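Local coordinates for protein PHO85 cyclin PHO80 (Saccharomyces cerevisiae, PDB 2PMI) that acts as the cyclin partner of the cyclin-dependent kinase PHO85 and negatively regulates phosphate-starvation-responsive genes when phosphate is plentiful, at residues 65-70 / 107-112; 34-39 / 76-81. One frame throughout, in Å; residues are numbered along the deposited sequence.

Contact 1 of 2, residues 65-70 / 107-112; sequences TRYHSK and TVYPDF
Tyr109, in the loop beyond helix 92-108, meets both Thr65 and Tyr67. With CG anti to the backbone N (chi1 -175°), the side chain of Tyr109 sets out toward 65-70 and runs alongside Thr65 in the reverse sense. The threonine methyl CG2 approaches the phenol obliquely, 3.4 Å from Tyr109 OH and 3.6 Å from Tyr109 CE2. Tyr109 CE2 also meets Tyr67 CE1 at 3.8 Å, each atom lying near the plane of the other's ring, so the two tyrosines touch edge against edge. Asp111 comes next and adds its methylene: Asp111 CB sits 3.7 Å from Thr65 CG2.

Thr65 itself opens a type I beta turn that ends at His68, closed by the bond from His68 N to Thr65 O. Thr65 OG1 hydrogen-bonds His68 ND1 at 2.7 Å, within the turn, while CG2 packs on Tyr109 and Asp111. In this all-helical cyclin fold the contact packs a turn of the loop between helices 32-51 and 77-86 against the loop that follows helix 92-108.

Phe112 follows. Its backbone N lies over one face of the Tyr109 ring, toward the rim, while its own ring lies oblique to that of Tyr67, planes at 72° and centroids 5.6 Å apart. Phe112 CD1 meets Tyr67 CD1 at 3.9 Å, and the Phe112 ring also meets that of Phe122 in helix 119-134.

Contact 2 of 2, residues 34-39 / 76-81; sequences DLVVLI and SIFNYF
Val36 and Val37 of helix 32-51 meet Phe78 and Phe81 of helix 77-86, and every side-chain contact between the two segments is apolar. The axes of the short pieces 34-39 and 77-81 run roughly antiparallel at 147°, 9.7 Å apart at closest approach, in the all-helical cyclin fold.

Among the aliphatic-aromatic contacts, Val36 does the most bridging. Val36 CG1, anti to the backbone N (chi1 176°), reaches Phe78 CE1 at 3.4 Å and equally Phe81 CB, while the other branch, CG2, lies over one face of the Phe81 ring toward the rim. Val37 runs alongside Phe78 in the same sense, with Val37 CG1 3.3 Å from Phe78 CE1. The CG1 methyls of Val36 and Val37 thus both come to Phe78 CE1, from oblique positions. Ile39 crosses Phe81 at about a right angle and touches the ring at its edge, with Ile39 CG2 3.4 Å from Phe81 CE2.

Within 76-81, one polar side-chain bond starts the helix: Ser76 is its N-cap, and Ser76 OG accepts from Asn79 N at 3.1 Å, close to straight at 165°. Outside the pair, Phe78 leans on Arg239 and Val37 on Tyr243, both in loops of the C-terminal part of the chain.

All five touching residues are buried, with no hydrogen bond between the two segments; polar side chains bond to other parts of the chain, as Asp34 does to Tyr243 and Tyr80 to Gly148, so the fit rests on the shapes of methyls and rings.

In the fold
The segments of the two contacts alternate along the chain: 34-39 comes first, then 65-70, 76-81 and 107-112. In space they stand apart, with centres 21 Å from each other and nearest atoms about 9 Å, and they do not touch. Helix 92-108 relates them, since Ile39 of contact 2 rests on its Leu95 and Leu99, whereas Tyr67 and Phe112 of contact 1 rest on Leu105. Helix 119-134 is shared as well, meeting Phe81 through Leu123 and Phe112 through Phe122. Contact 2 joins two helices and contact 1 two loops of the cyclin fold; the other protein chain of the assembly touches neither.

Contact 1 of 2, residues 65-70 / 107-112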
ATOM      1  N   THR B  65      29.285   4.013   9.126  1.00 45.43           N
ATOM      2  CA  THR B  65      28.040   4.146   8.377  1.00 42.81           C
ATOM      3  C   THR B  65      27.279   5.340   8.952  1.00 46.00           C
ATOM      4  O   THR B  65      27.578   5.804  10.057  1.00 45.31           O
ATOM      5  CB  THR B  65      27.139   2.923   8.539  1.00 39.24           C
ATOM      6  OG1 THR B  65      26.859   2.727   9.930  1.00 29.49           O
ATOM      7  CG2 THR B  65      27.799   1.690   7.957  1.00 40.79           C
ATOM      8  N   ARG B  66      26.293   5.829   8.202  1.00 45.58           N
ATOM      9  CA  ARG B  66      25.489   6.963   8.646  1.00 42.93           C
ATOM     10  C   ARG B  66      24.864   6.687  10.005  1.00 42.26           C
ATOM     11  O   ARG B  66      24.526   7.619  10.741  1.00 42.30           O
ATOM     12  CB  ARG B  66      24.360   7.239   7.654  1.00 44.37           C
ATOM     13  CG  ARG B  66      24.791   7.778   6.319  1.00 49.59           C
ATOM     14  CD  ARG B  66      25.320   9.181   6.471  1.00 54.28           C
ATOM     15  NE  ARG B  66      25.332   9.892   5.198  1.00 62.69           N
ATOM     16  CZ  ARG B  66      25.739  11.148   5.064  1.00 65.12           C
ATOM     17  NH1 ARG B  66      26.167  11.817   6.127  1.00 65.93           N
ATOM     18  NH2 ARG B  66      25.709  11.736   3.876  1.00 62.92           N
ATOM     19  N   TYR B  67      24.715   5.402  10.329  1.00 40.72           N
ATOM     20  CA  TYR B  67      24.081   4.989  11.577  1.00 41.20           C
ATOM     21  C   TYR B  67      25.002   4.956  12.783  1.00 41.05           C
ATOM     22  O   TYR B  67      24.589   4.589  13.881  1.00 45.12           O
ATOM     23  CB  TYR B  67      23.430   3.624  11.385  1.00 44.65           C
ATOM     24  CG  TYR B  67      22.733   3.506  10.057  1.00 49.68           C
ATOM     25  CD1 TYR B  67      23.389   2.965   8.952  1.00 50.49           C
ATOM     26  CD2 TYR B  67      21.438   3.998   9.880  1.00 52.32           C
ATOM     27  CE1 TYR B  67      22.781   2.918   7.703  1.00 50.95           C
ATOM     28  CE2 TYR B  67      20.818   3.958   8.626  1.00 53.14           C
ATOM     29  CZ  TYR B  67      21.500   3.416   7.545  1.00 50.72           C
ATOM     30  OH  TYR B  67      20.909   3.379   6.307  1.00 48.97           O
ATOM     31  N   HIS B  68      26.248   5.353  12.582  1.00 40.76           N
ATOM     32  CA  HIS B  68      27.208   5.359  13.667  1.00 38.36           C
ATOM     33  C   HIS B  68      27.164   6.642  14.470  1.00 39.16           C
ATOM     34  O   HIS B  68      27.114   7.730  13.904  1.00 38.91           O
ATOM     35  CB  HIS B  68      28.631   5.163  13.124  1.00 39.50           C
ATOM     36  CG  HIS B  68      29.040   3.731  13.012  1.00 29.51           C
ATOM     37  ND1 HIS B  68      28.693   2.940  11.940  1.00 25.80           N
ATOM     38  CD2 HIS B  68      29.696   2.927  13.880  1.00 28.40           C
ATOM     39  CE1 HIS B  68      29.113   1.707  12.156  1.00 31.66           C
ATOM     40  NE2 HIS B  68      29.724   1.671  13.327  1.00 30.82           N
ATOM     41  N   SER B  69      27.191   6.498  15.790  1.00 43.73           N
ATOM     42  CA  SER B  69      27.209   7.635  16.708  1.00 48.59           C
ATOM     43  C   SER B  69      28.653   7.686  17.206  1.00 51.18           C
ATOM     44  O   SER B  69      29.324   6.652  17.226  1.00 52.96           O
ATOM     45  CB  SER B  69      26.262   7.382  17.883  1.00 47.37           C
ATOM     46  OG  SER B  69      24.963   7.062  17.418  1.00 54.15           O
ATOM     47  N   LYS B  70      29.141   8.859  17.606  1.00 51.43           N
ATOM     48  CA  LYS B  70      30.522   8.952  18.081  1.00 53.71           C
ATOM     49  C   LYS B  70      30.829   8.148  19.346  1.00 54.41           C
ATOM     50  O   LYS B  70      31.991   7.834  19.604  1.00 60.27           O
ATOM     51  CB  LYS B  70      30.946  10.412  18.287  1.00 55.76           C
ATOM     52  CG  LYS B  70      31.479  11.082  17.016  1.00 61.49           C
ATOM     53  CD  LYS B  70      32.519  12.172  17.315  1.00 65.32           C
ATOM     54  CE  LYS B  70      31.949  13.343  18.121  1.00 63.61           C
ATOM     55  NZ  LYS B  70      32.975  14.406  18.373  1.00 56.08           N
ATOM     56  N   THR B 107      21.996  -7.773   5.956  1.00 30.46           N
ATOM     57  CA  THR B 107      22.212  -8.627   4.790  1.00 27.96           C
ATOM     58  C   THR B 107      22.598  -7.891   3.506  1.00 30.49           C
ATOM     59  O   THR B 107      23.394  -8.400   2.723  1.00 44.12           O
ATOM     60  CB  THR B 107      20.952  -9.512   4.482  1.00 24.63           C
ATOM     61  OG1 THR B 107      20.906 -10.637   5.375  1.00 21.34           O
ATOM     62  CG2 THR B 107      20.975 -10.017   3.047  1.00 13.90           C
ATOM     63  N   VAL B 108      22.070  -6.694   3.289  1.00 26.51           N
ATOM     64  CA  VAL B 108      22.346  -5.981   2.039  1.00 27.55           C
ATOM     65  C   VAL B 108      23.207  -4.726   2.142  1.00 27.70           C
ATOM     66  O   VAL B 108      23.256  -3.886   1.227  1.00 22.64           O
ATOM     67  CB  VAL B 108      21.014  -5.636   1.338  1.00 29.32           C
ATOM     68  CG1 VAL B 108      20.215  -6.917   1.115  1.00 25.78           C
ATOM     69  CG2 VAL B 108      20.205  -4.630   2.180  1.00 26.52           C
ATOM     70  N   TYR B 109      23.880  -4.604   3.272  1.00 28.75           N
ATOM     71  CA  TYR B 109      24.756  -3.480   3.526  1.00 32.81           C
ATOM     72  C   TYR B 109      25.852  -4.038   4.424  1.00 42.76           C
ATOM     73  O   TYR B 109      25.787  -3.928   5.655  1.00 43.64           O
ATOM     74  CB  TYR B 109      24.003  -2.359   4.240  1.00 39.36           C
ATOM     75  CG  TYR B 109      24.831  -1.104   4.416  1.00 40.92           C
ATOM     76  CD1 TYR B 109      25.912  -0.854   3.587  1.00 37.07           C
ATOM     77  CD2 TYR B 109      24.522  -0.156   5.387  1.00 31.18           C
ATOM     78  CE1 TYR B 109      26.657   0.288   3.714  1.00 26.62           C
ATOM     79  CE2 TYR B 109      25.276   0.998   5.511  1.00 22.67           C
ATOM     80  CZ  TYR B 109      26.343   1.202   4.664  1.00 16.63           C
ATOM     81  OH  TYR B 109      27.116   2.325   4.739  1.00 20.81           O
ATOM     82  N   PRO B 110      26.867  -4.670   3.812  1.00 45.40           N
ATOM     83  CA  PRO B 110      27.971  -5.252   4.571  1.00 41.21           C
ATOM     84  C   PRO B 110      28.501  -4.391   5.709  1.00 33.47           C
ATOM     85  O   PRO B 110      28.589  -4.869   6.843  1.00 26.37           O
ATOM     86  CB  PRO B 110      29.016  -5.562   3.486  1.00 46.50           C
ATOM     87  CG  PRO B 110      28.585  -4.723   2.302  1.00 43.21           C
ATOM     88  CD  PRO B 110      27.106  -4.805   2.364  1.00 39.19           C
ATOM     89  N   ASP B 111      28.838  -3.131   5.428  1.00 29.67           N
ATOM     90  CA  ASP B 111      29.353  -2.249   6.484  1.00 32.43           C
ATOM     91  C   ASP B 111      28.435  -2.140   7.705  1.00 34.02           C
ATOM     92  O   ASP B 111      28.901  -2.150   8.833  1.00 35.09           O
ATOM     93  CB  ASP B 111      29.619  -0.856   5.928  1.00 38.89           C
ATOM     94  CG  ASP B 111      30.867  -0.801   5.077  1.00 42.63           C
ATOM     95  OD1 ASP B 111      31.076   0.221   4.384  1.00 36.96           O
ATOM     96  OD2 ASP B 111      31.643  -1.780   5.105  1.00 47.39           O
ATOM     97  N   PHE B 112      27.131  -2.039   7.478  1.00 34.74           N
ATOM     98  CA  PHE B 112      26.181  -1.940   8.575  1.00 26.60           C
ATOM     99  C   PHE B 112      26.131  -3.152   9.485  1.00 22.67           C
ATOM    100  O   PHE B 112      25.804  -4.248   9.049  1.00 21.49           O
ATOM    101  CB  PHE B 112      24.759  -1.719   8.078  1.00 25.64           C
ATOM    102  CG  PHE B 112      23.751  -1.751   9.189  1.00 35.93           C
ATOM    103  CD1 PHE B 112      23.768  -0.767  10.184  1.00 31.43           C
ATOM    104  CD2 PHE B 112      22.868  -2.822   9.323  1.00 38.71           C
ATOM    105  CE1 PHE B 112      22.933  -0.858  11.298  1.00 26.64           C
ATOM    106  CE2 PHE B 112      22.025  -2.919  10.442  1.00 31.07           C
ATOM    107  CZ  PHE B 112      22.061  -1.937  11.428  1.00 20.45           C
TER

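Contact 2 of 2, residues 34-39 / 76-81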
ATOM      1  N   ASP B  34       4.583  -4.362  25.733  1.00 36.56           N
ATOM      2  CA  ASP B  34       5.191  -5.689  25.773  1.00 38.78           C
ATOM      3  C   ASP B  34       6.057  -5.965  24.547  1.00 38.10           C
ATOM      4  O   ASP B  34       7.044  -6.689  24.638  1.00 40.29           O
ATOM      5  CB  ASP B  34       4.134  -6.788  25.905  1.00 43.99           C
ATOM      6  CG  ASP B  34       3.534  -6.857  27.290  1.00 45.84           C
ATOM      7  OD1 ASP B  34       4.201  -6.444  28.259  1.00 44.48           O
ATOM      8  OD2 ASP B  34       2.398  -7.344  27.410  1.00 47.93           O
ATOM      9  N   LEU B  35       5.689  -5.408  23.395  1.00 33.07           N
ATOM     10  CA  LEU B  35       6.502  -5.611  22.202  1.00 27.30           C
ATOM     11  C   LEU B  35       7.841  -4.917  22.415  1.00 28.90           C
ATOM     12  O   LEU B  35       8.881  -5.557  22.476  1.00 36.07           O
ATOM     13  CB  LEU B  35       5.820  -5.038  20.965  1.00 23.13           C
ATOM     14  CG  LEU B  35       4.815  -5.982  20.301  1.00 30.40           C
ATOM     15  CD1 LEU B  35       4.268  -5.339  19.017  1.00 20.50           C
ATOM     16  CD2 LEU B  35       5.508  -7.328  20.010  1.00 17.65           C
ATOM     17  N   VAL B  36       7.812  -3.601  22.538  1.00 24.53           N
ATOM     18  CA  VAL B  36       9.029  -2.861  22.760  1.00 24.16           C
ATOM     19  C   VAL B  36       9.961  -3.611  23.710  1.00 32.50           C
ATOM     20  O   VAL B  36      11.177  -3.585  23.513  1.00 40.36           O
ATOM     21  CB  VAL B  36       8.740  -1.471  23.352  1.00 22.09           C
ATOM     22  CG1 VAL B  36      10.049  -0.766  23.663  1.00 18.92           C
ATOM     23  CG2 VAL B  36       7.917  -0.644  22.377  1.00 20.02           C
ATOM     24  N   VAL B  37       9.425  -4.280  24.732  1.00 32.46           N
ATOM     25  CA  VAL B  37      10.326  -4.996  25.636  1.00 39.63           C
ATOM     26  C   VAL B  37      10.919  -6.179  24.878  1.00 39.44           C
ATOM     27  O   VAL B  37      12.141  -6.271  24.729  1.00 37.61           O
ATOM     28  CB  VAL B  37       9.638  -5.496  26.966  1.00 43.28           C
ATOM     29  CG1 VAL B  37       9.044  -4.329  27.727  1.00 40.33           C
ATOM     30  CG2 VAL B  37       8.580  -6.523  26.679  1.00 52.93           C
ATOM     31  N   LEU B  38      10.059  -7.062  24.373  1.00 36.32           N
ATOM     32  CA  LEU B  38      10.527  -8.213  23.614  1.00 36.44           C
ATOM     33  C   LEU B  38      11.502  -7.771  22.522  1.00 38.32           C
ATOM     34  O   LEU B  38      12.544  -8.385  22.334  1.00 47.52           O
ATOM     35  CB  LEU B  38       9.350  -8.968  22.985  1.00 29.81           C
ATOM     36  CG  LEU B  38       8.454  -9.724  23.969  1.00 35.93           C
ATOM     37  CD1 LEU B  38       7.403 -10.560  23.238  1.00 30.13           C
ATOM     38  CD2 LEU B  38       9.329 -10.619  24.820  1.00 42.80           C
ATOM     39  N   ILE B  39      11.185  -6.701  21.806  1.00 34.62           N
ATOM     40  CA  ILE B  39      12.087  -6.250  20.760  1.00 32.66           C
ATOM     41  C   ILE B  39      13.397  -5.718  21.320  1.00 32.96           C
ATOM     42  O   ILE B  39      14.472  -6.122  20.877  1.00 35.38           O
ATOM     43  CB  ILE B  39      11.458  -5.162  19.888  1.00 29.08           C
ATOM     44  CG1 ILE B  39      10.271  -5.741  19.112  1.00 32.65           C
ATOM     45  CG2 ILE B  39      12.498  -4.629  18.924  1.00 25.79           C
ATOM     46  CD1 ILE B  39       9.477  -4.702  18.299  1.00 35.89           C
ATOM     47  N   SER B  76      19.304   4.051  27.509  1.00 35.48           N
ATOM     48  CA  SER B  76      19.204   2.654  27.125  1.00 33.92           C
ATOM     49  C   SER B  76      18.361   2.539  25.862  1.00 39.90           C
ATOM     50  O   SER B  76      17.629   3.465  25.500  1.00 38.71           O
ATOM     51  CB  SER B  76      18.555   1.830  28.226  1.00 30.55           C
ATOM     52  OG  SER B  76      17.146   1.946  28.169  1.00 33.13           O
ATOM     53  N   ILE B  77      18.468   1.382  25.214  1.00 43.76           N
ATOM     54  CA  ILE B  77      17.762   1.100  23.976  1.00 40.18           C
ATOM     55  C   ILE B  77      16.255   1.157  24.198  1.00 39.33           C
ATOM     56  O   ILE B  77      15.528   1.807  23.443  1.00 31.74           O
ATOM     57  CB  ILE B  77      18.187  -0.296  23.435  1.00 44.39           C
ATOM     58  CG1 ILE B  77      18.100  -0.309  21.915  1.00 47.16           C
ATOM     59  CG2 ILE B  77      17.327  -1.401  24.034  1.00 45.35           C
ATOM     60  CD1 ILE B  77      19.058   0.656  21.272  1.00 44.03           C
ATOM     61  N   PHE B  78      15.808   0.490  25.262  1.00 44.27           N
ATOM     62  CA  PHE B  78      14.394   0.416  25.640  1.00 45.61           C
ATOM     63  C   PHE B  78      13.791   1.785  25.969  1.00 43.56           C
ATOM     64  O   PHE B  78      12.687   2.111  25.532  1.00 43.22           O
ATOM     65  CB  PHE B  78      14.236  -0.512  26.847  1.00 46.63           C
ATOM     66  CG  PHE B  78      12.821  -0.671  27.303  1.00 53.32           C
ATOM     67  CD1 PHE B  78      11.900  -1.369  26.525  1.00 54.56           C
ATOM     68  CD2 PHE B  78      12.397  -0.099  28.502  1.00 55.50           C
ATOM     69  CE1 PHE B  78      10.576  -1.496  26.932  1.00 52.78           C
ATOM     70  CE2 PHE B  78      11.075  -0.216  28.922  1.00 51.73           C
ATOM     71  CZ  PHE B  78      10.163  -0.916  28.138  1.00 55.41           C
ATOM     72  N   ASN B  79      14.518   2.575  26.751  1.00 41.34           N
ATOM     73  CA  ASN B  79      14.068   3.905  27.124  1.00 43.04           C
ATOM     74  C   ASN B  79      13.965   4.793  25.889  1.00 42.97           C
ATOM     75  O   ASN B  79      13.213   5.771  25.879  1.00 45.91           O
ATOM     76  CB  ASN B  79      15.038   4.518  28.136  1.00 44.68           C
ATOM     77  CG  ASN B  79      15.064   3.757  29.445  1.00 47.78           C
ATOM     78  OD1 ASN B  79      15.967   3.933  30.262  1.00 53.63           O
ATOM     79  ND2 ASN B  79      14.068   2.908  29.652  1.00 49.95           N
ATOM     80  N   TYR B  80      14.721   4.456  24.848  1.00 38.37           N
ATOM     81  CA  TYR B  80      14.667   5.236  23.620  1.00 33.18           C
ATOM     82  C   TYR B  80      13.482   4.786  22.757  1.00 33.93           C
ATOM     83  O   TYR B  80      12.813   5.607  22.126  1.00 26.88           O
ATOM     84  CB  TYR B  80      15.955   5.072  22.828  1.00 23.01           C
ATOM     85  CG  TYR B  80      16.030   5.989  21.632  1.00 19.64           C
ATOM     86  CD1 TYR B  80      16.057   7.364  21.794  1.00 20.31           C
ATOM     87  CD2 TYR B  80      16.105   5.481  20.344  1.00 17.83           C
ATOM     88  CE1 TYR B  80      16.164   8.215  20.703  1.00 24.44           C
ATOM     89  CE2 TYR B  80      16.212   6.319  19.249  1.00 20.68           C
ATOM     90  CZ  TYR B  80      16.246   7.687  19.432  1.00 25.87           C
ATOM     91  OH  TYR B  80      16.387   8.533  18.345  1.00 30.58           O
ATOM     92  N   PHE B  81      13.231   3.481  22.748  1.00 31.13           N
ATOM     93  CA  PHE B  81      12.139   2.902  21.978  1.00 29.79           C
ATOM     94  C   PHE B  81      10.726   3.388  22.401  1.00 36.46           C
ATOM     95  O   PHE B  81      10.002   3.948  21.566  1.00 37.30           O
ATOM     96  CB  PHE B  81      12.214   1.378  22.076  1.00 25.60           C
ATOM     97  CG  PHE B  81      11.754   0.651  20.836  1.00 27.79           C
ATOM     98  CD1 PHE B  81      11.193   1.334  19.765  1.00 29.98           C
ATOM     99  CD2 PHE B  81      11.885  -0.730  20.743  1.00 25.62           C
ATOM    100  CE1 PHE B  81      10.768   0.648  18.623  1.00 24.45           C
ATOM    101  CE2 PHE B  81      11.463  -1.417  19.605  1.00 25.23           C
ATOM    102  CZ  PHE B  81      10.904  -0.726  18.548  1.00 20.31           C
TER